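Local coordinates for protein benzoate transport porin BenP (Acinetobacter baumannii AB307-0294, PDB 5DL8) that probably forms a channel through the outer membrane for small molecules such as benzoate, and binds calcium, at residues F348-A351 against K355-E358; D385-V388 against N392-G395. All coordinates share one frame; numbering follows the deposited sequence.

Contact 1 of 2, residues F348-A351 against K355-E358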
loop_
_atom_site.group_PDB
_atom_site.type_symbol
_atom_site.label_atom_id
_atom_site.label_comp_id
_atom_site.label_asym_id
_atom_site.label_seq_id
_atom_site.Cartn_x
_atom_site.Cartn_y
_atom_site.Cartn_z
ATOM N N PHE A 348 -6.578 -22.687 -8.612
ATOM C CA PHE A 348 -6.039 -22.947 -7.292
ATOM C C PHE A 348 -6.924 -24.028 -6.596
ATOM O O PHE A 348 -8.076 -24.262 -6.960
ATOM C CB PHE A 348 -5.886 -21.684 -6.421
ATOM C CG PHE A 348 -7.188 -20.974 -6.102
ATOM C CD1 PHE A 348 -7.846 -20.206 -7.088
ATOM C CD2 PHE A 348 -7.761 -21.073 -4.821
ATOM C CE1 PHE A 348 -9.063 -19.536 -6.778
ATOM C CE2 PHE A 348 -8.963 -20.429 -4.515
ATOM C CZ PHE A 348 -9.620 -19.643 -5.524
ATOM N N LYS A 349 -6.358 -24.620 -5.558
ATOM C CA LYS A 349 -7.026 -25.652 -4.723
ATOM C C LYS A 349 -7.345 -25.096 -3.396
ATOM O O LYS A 349 -6.570 -24.282 -2.866
ATOM C CB LYS A 349 -6.087 -26.857 -4.516
ATOM C CG LYS A 349 -5.890 -27.615 -5.808
ATOM C CD LYS A 349 -4.853 -28.729 -5.793
ATOM C CE LYS A 349 -4.522 -29.214 -7.226
ATOM N NZ LYS A 349 -5.782 -29.267 -8.062
ATOM N N ALA A 350 -8.489 -25.503 -2.884
ATOM C CA ALA A 350 -8.788 -25.399 -1.440
ATOM C C ALA A 350 -7.952 -26.345 -0.572
ATOM O O ALA A 350 -7.360 -27.296 -1.077
ATOM C CB ALA A 350 -10.273 -25.714 -1.178
ATOM N N ALA A 351 -7.969 -26.087 0.729
ATOM C CA ALA A 351 -7.342 -26.982 1.759
ATOM C C ALA A 351 -7.671 -28.479 1.607
ATOM O O ALA A 351 -6.759 -29.297 1.547
ATOM C CB ALA A 351 -7.681 -26.467 3.156
ATOM N N LYS A 355 -10.856 -28.321 -6.402
ATOM C CA LYS A 355 -10.634 -27.242 -7.339
ATOM C C LYS A 355 -11.488 -26.059 -6.887
ATOM O O LYS A 355 -12.657 -26.237 -6.553
ATOM C CB LYS A 355 -11.051 -27.654 -8.718
ATOM C CG LYS A 355 -10.370 -28.923 -9.246
ATOM C CD LYS A 355 -10.632 -29.082 -10.738
ATOM C CE LYS A 355 -9.681 -28.162 -11.489
ATOM N NZ LYS A 355 -10.399 -27.298 -12.445
ATOM N N ASN A 356 -10.895 -24.860 -6.859
ATOM C CA ASN A 356 -11.611 -23.714 -6.356
ATOM C C ASN A 356 -11.655 -22.585 -7.358
ATOM O O ASN A 356 -10.869 -22.523 -8.254
ATOM C CB ASN A 356 -10.964 -23.293 -5.007
ATOM C CG ASN A 356 -11.919 -22.670 -4.045
ATOM O OD1 ASN A 356 -13.061 -22.480 -4.343
ATOM N ND2 ASN A 356 -11.425 -22.310 -2.879
ATOM N N HIS A 357 -12.573 -21.634 -7.127
ATOM C CA HIS A 357 -12.629 -20.430 -7.887
ATOM C C HIS A 357 -13.235 -19.336 -7.081
ATOM O O HIS A 357 -14.049 -19.596 -6.147
ATOM C CB HIS A 357 -13.331 -20.699 -9.265
ATOM C CG HIS A 357 -14.782 -21.117 -9.213
ATOM N ND1 HIS A 357 -15.827 -20.227 -9.030
ATOM C CD2 HIS A 357 -15.371 -22.317 -9.409
ATOM C CE1 HIS A 357 -16.988 -20.863 -9.059
ATOM N NE2 HIS A 357 -16.736 -22.128 -9.314
ATOM N N GLU A 358 -12.906 -18.077 -7.417
ATOM C CA GLU A 358 -13.433 -16.971 -6.578
ATOM C C GLU A 358 -13.575 -15.687 -7.382
ATOM O O GLU A 358 -12.934 -15.539 -8.427
ATOM C CB GLU A 358 -12.511 -16.754 -5.359
ATOM C CG GLU A 358 -11.135 -16.322 -5.822
ATOM C CD GLU A 358 -10.038 -16.298 -4.763
ATOM O OE1 GLU A 358 -8.847 -15.931 -5.148
ATOM O OE2 GLU A 358 -10.359 -16.607 -3.559
#

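Contact 2 of 2, residues D385-V388 against N392-G395. With CA (calcium ion), chain H.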
loop_
_atom_site.group_PDB
_atom_site.type_symbol
_atom_site.label_atom_id
_atom_site.label_comp_id
_atom_site.label_asym_id
_atom_site.label_seq_id
_atom_site.Cartn_x
_atom_site.Cartn_y
_atom_site.Cartn_z
ATOM N N ASP A 385 -17.545 -7.013 -2.610
ATOM C CA ASP A 385 -18.221 -8.334 -2.587
ATOM C C ASP A 385 -17.242 -9.430 -3.084
ATOM O O ASP A 385 -16.834 -9.431 -4.309
ATOM C CB ASP A 385 -19.514 -8.382 -3.469
ATOM C CG ASP A 385 -20.611 -7.452 -2.932
ATOM O OD1 ASP A 385 -21.411 -7.974 -2.082
ATOM O OD2 ASP A 385 -20.677 -6.245 -3.344
ATOM N N TYR A 386 -17.006 -10.407 -2.179
ATOM C CA TYR A 386 -16.163 -11.567 -2.396
ATOM C C TYR A 386 -16.992 -12.803 -2.367
ATOM O O TYR A 386 -17.741 -13.041 -1.450
ATOM C CB TYR A 386 -15.082 -11.621 -1.307
ATOM C CG TYR A 386 -14.198 -12.886 -1.350
ATOM C CD1 TYR A 386 -13.225 -13.058 -2.369
ATOM C CD2 TYR A 386 -14.370 -13.934 -0.425
ATOM C CE1 TYR A 386 -12.427 -14.195 -2.427
ATOM C CE2 TYR A 386 -13.577 -15.085 -0.506
ATOM C CZ TYR A 386 -12.595 -15.200 -1.511
ATOM O OH TYR A 386 -11.805 -16.301 -1.586
ATOM N N ASN A 387 -16.781 -13.676 -3.327
ATOM C CA ASN A 387 -17.378 -15.017 -3.309
ATOM C C ASN A 387 -16.387 -16.101 -3.775
ATOM O O ASN A 387 -15.643 -15.922 -4.698
ATOM C CB ASN A 387 -18.649 -15.099 -4.182
ATOM C CG ASN A 387 -19.775 -14.114 -3.737
ATOM O OD1 ASN A 387 -20.745 -14.492 -3.052
ATOM N ND2 ASN A 387 -19.680 -12.898 -4.181
ATOM N N VAL A 388 -16.565 -17.301 -3.241
ATOM C CA VAL A 388 -15.618 -18.400 -3.418
ATOM C C VAL A 388 -16.380 -19.690 -3.360
ATOM O O VAL A 388 -17.271 -19.806 -2.513
ATOM C CB VAL A 388 -14.419 -18.325 -2.395
ATOM C CG1 VAL A 388 -14.859 -18.349 -0.890
ATOM C CG2 VAL A 388 -13.407 -19.436 -2.675
ATOM N N ASN A 392 -15.278 -18.588 2.620
ATOM C CA ASN A 392 -16.241 -17.705 3.224
ATOM C C ASN A 392 -16.588 -16.489 2.413
ATOM O O ASN A 392 -15.730 -15.620 2.256
ATOM C CB ASN A 392 -15.612 -17.238 4.490
ATOM C CG ASN A 392 -15.396 -18.398 5.469
ATOM O OD1 ASN A 392 -16.201 -19.339 5.594
ATOM N ND2 ASN A 392 -14.283 -18.321 6.135
ATOM N N ASP A 393 -17.852 -16.421 1.955
ATOM C CA ASP A 393 -18.319 -15.290 1.150
ATOM C C ASP A 393 -18.505 -14.073 2.059
ATOM O O ASP A 393 -18.805 -14.283 3.226
ATOM C CB ASP A 393 -19.627 -15.572 0.471
ATOM C CG ASP A 393 -19.545 -16.658 -0.532
ATOM O OD1 ASP A 393 -18.456 -17.147 -0.829
ATOM O OD2 ASP A 393 -20.591 -17.045 -1.063
ATOM N N PHE A 394 -18.239 -12.844 1.581
ATOM C CA PHE A 394 -18.587 -11.671 2.353
ATOM C C PHE A 394 -18.918 -10.379 1.545
ATOM O O PHE A 394 -18.583 -10.230 0.362
ATOM C CB PHE A 394 -17.486 -11.417 3.376
ATOM C CG PHE A 394 -16.197 -10.897 2.774
ATOM C CD1 PHE A 394 -16.061 -9.552 2.424
ATOM C CD2 PHE A 394 -15.121 -11.725 2.640
ATOM C CE1 PHE A 394 -14.885 -9.053 1.915
ATOM C CE2 PHE A 394 -13.927 -11.244 2.120
ATOM C CZ PHE A 394 -13.806 -9.903 1.746
ATOM N N GLY A 395 -19.580 -9.467 2.225
ATOM C CA GLY A 395 -19.827 -8.080 1.744
ATOM C C GLY A 395 -19.268 -7.091 2.740
ATOM O O GLY A 395 -19.568 -7.176 3.907
HETATM CA CA CA H . -18.591 -20.032 -0.115
#

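Contact 1 of 2, residues F348-A351 against K355-E358
This is the end of an antiparallel β-hairpin of the porin barrel, where strands 336-349 and 355-368 meet beside a short connecting turn, and the packing centres on Phe348 lying against Asn356 and Glu358. One backbone hydrogen bond spans the pair, from Asn356 N to Phe348 O at 2.9 Å. With CG set between the backbone N and the carbonyl carbon (chi1 63°), the Phe348 ring leans across to the partner strand. Asn356 CB sits over one face of the ring, 4.0 Å from its centroid, in a CH-pi contact, while Asn356 ND2 comes to 3.5 Å from Phe348 CE2; the amide plane is turned 42° from the ring. Asn356 OD1 takes a bent bond from His357 N (3.0 Å), which arrives from above the carbonyl plane, and a second from His390 N; ND2 is hydrogen-bonded too, which helps to fix the amide's rotation. Farther along, the Glu358 side chain runs across that of Phe348 at about a right angle, its carboxylate plane 44° from the ring; OE1 forms a salt bridge with Lys315 and OE2 a hydrogen bond with Tyr386 OH. At the ring tip, Phe348 CZ lies 3.5 Å from Glu358 CD.

Contact 2 of 2, residues D385-V388 against N392-G395
A calcium site lies at the turn of this antiparallel β-hairpin, in which barrel strands 377-388 and 394-406 run side by side. Tyr386 and Phe394 form a hydrogen-bonded pair: Tyr386 N gives a nearly straight bond to Phe394 O (3.0 Å, 172°), and Phe394 N returns one to Tyr386 O (3.1 Å). The next pair, Asp385 with Gly395, is non-hydrogen-bonded, and here the Asp385 CA-H approaches Phe394 O instead.

Both aromatic side chains lie on the same face of the sheet. Tyr386 CB lies over one face of the Phe394 ring, 3.8 Å from the centroid; with CG anti to the backbone N (chi1 175°), the tyrosine ring beyond is carried toward Asn392. The two ring planes are 31° apart, neither stacked nor edge-to-face, and Asn392 O lies in the plane of the Tyr386 ring at its edge, 3.4 Å from CD2. Arg37 makes a cation-pi contact with Phe394.

Toward the turn, side-chain chemistry replaces backbone pairing. Asp393 OD1 accepts a bond from Val388 N at 3.1 Å, the donor meeting it from above the carboxylate plane. Val388 CG1 packs 3.5 Å from Asn392 N, close to where the turn ends. The calcium ion is bound by Val388 O, with Gly391 O and Asp393 as the other protein ligands of the site; a carboxylate here probably offsets part of the metal's charge. The same Asp393 side chain thus serves both the backbone and the metal site, with OD1 placed 3.0 Å from the calcium ion.

Contacts 1 and 2 belong to two successive hairpins of the barrel wall, joined because strands 355-368 and 377-388 are neighbours. Each mixes buried aromatic packing with more exposed residues, but contact 2 is the more regularly paired, whereas contact 1 relies on a single cross-strand bond and ring packing. Their chemistry near the turn also differs: 385-388 against 392-395 uses calcium and a carboxylate, while 348-351 against 355-358 has no metal of its own. The two meet directly, through the probable Glu358-Tyr386 hydrogen bond and through Val388 CG2, which packs against Asn356 OD1 at 3.5 Å.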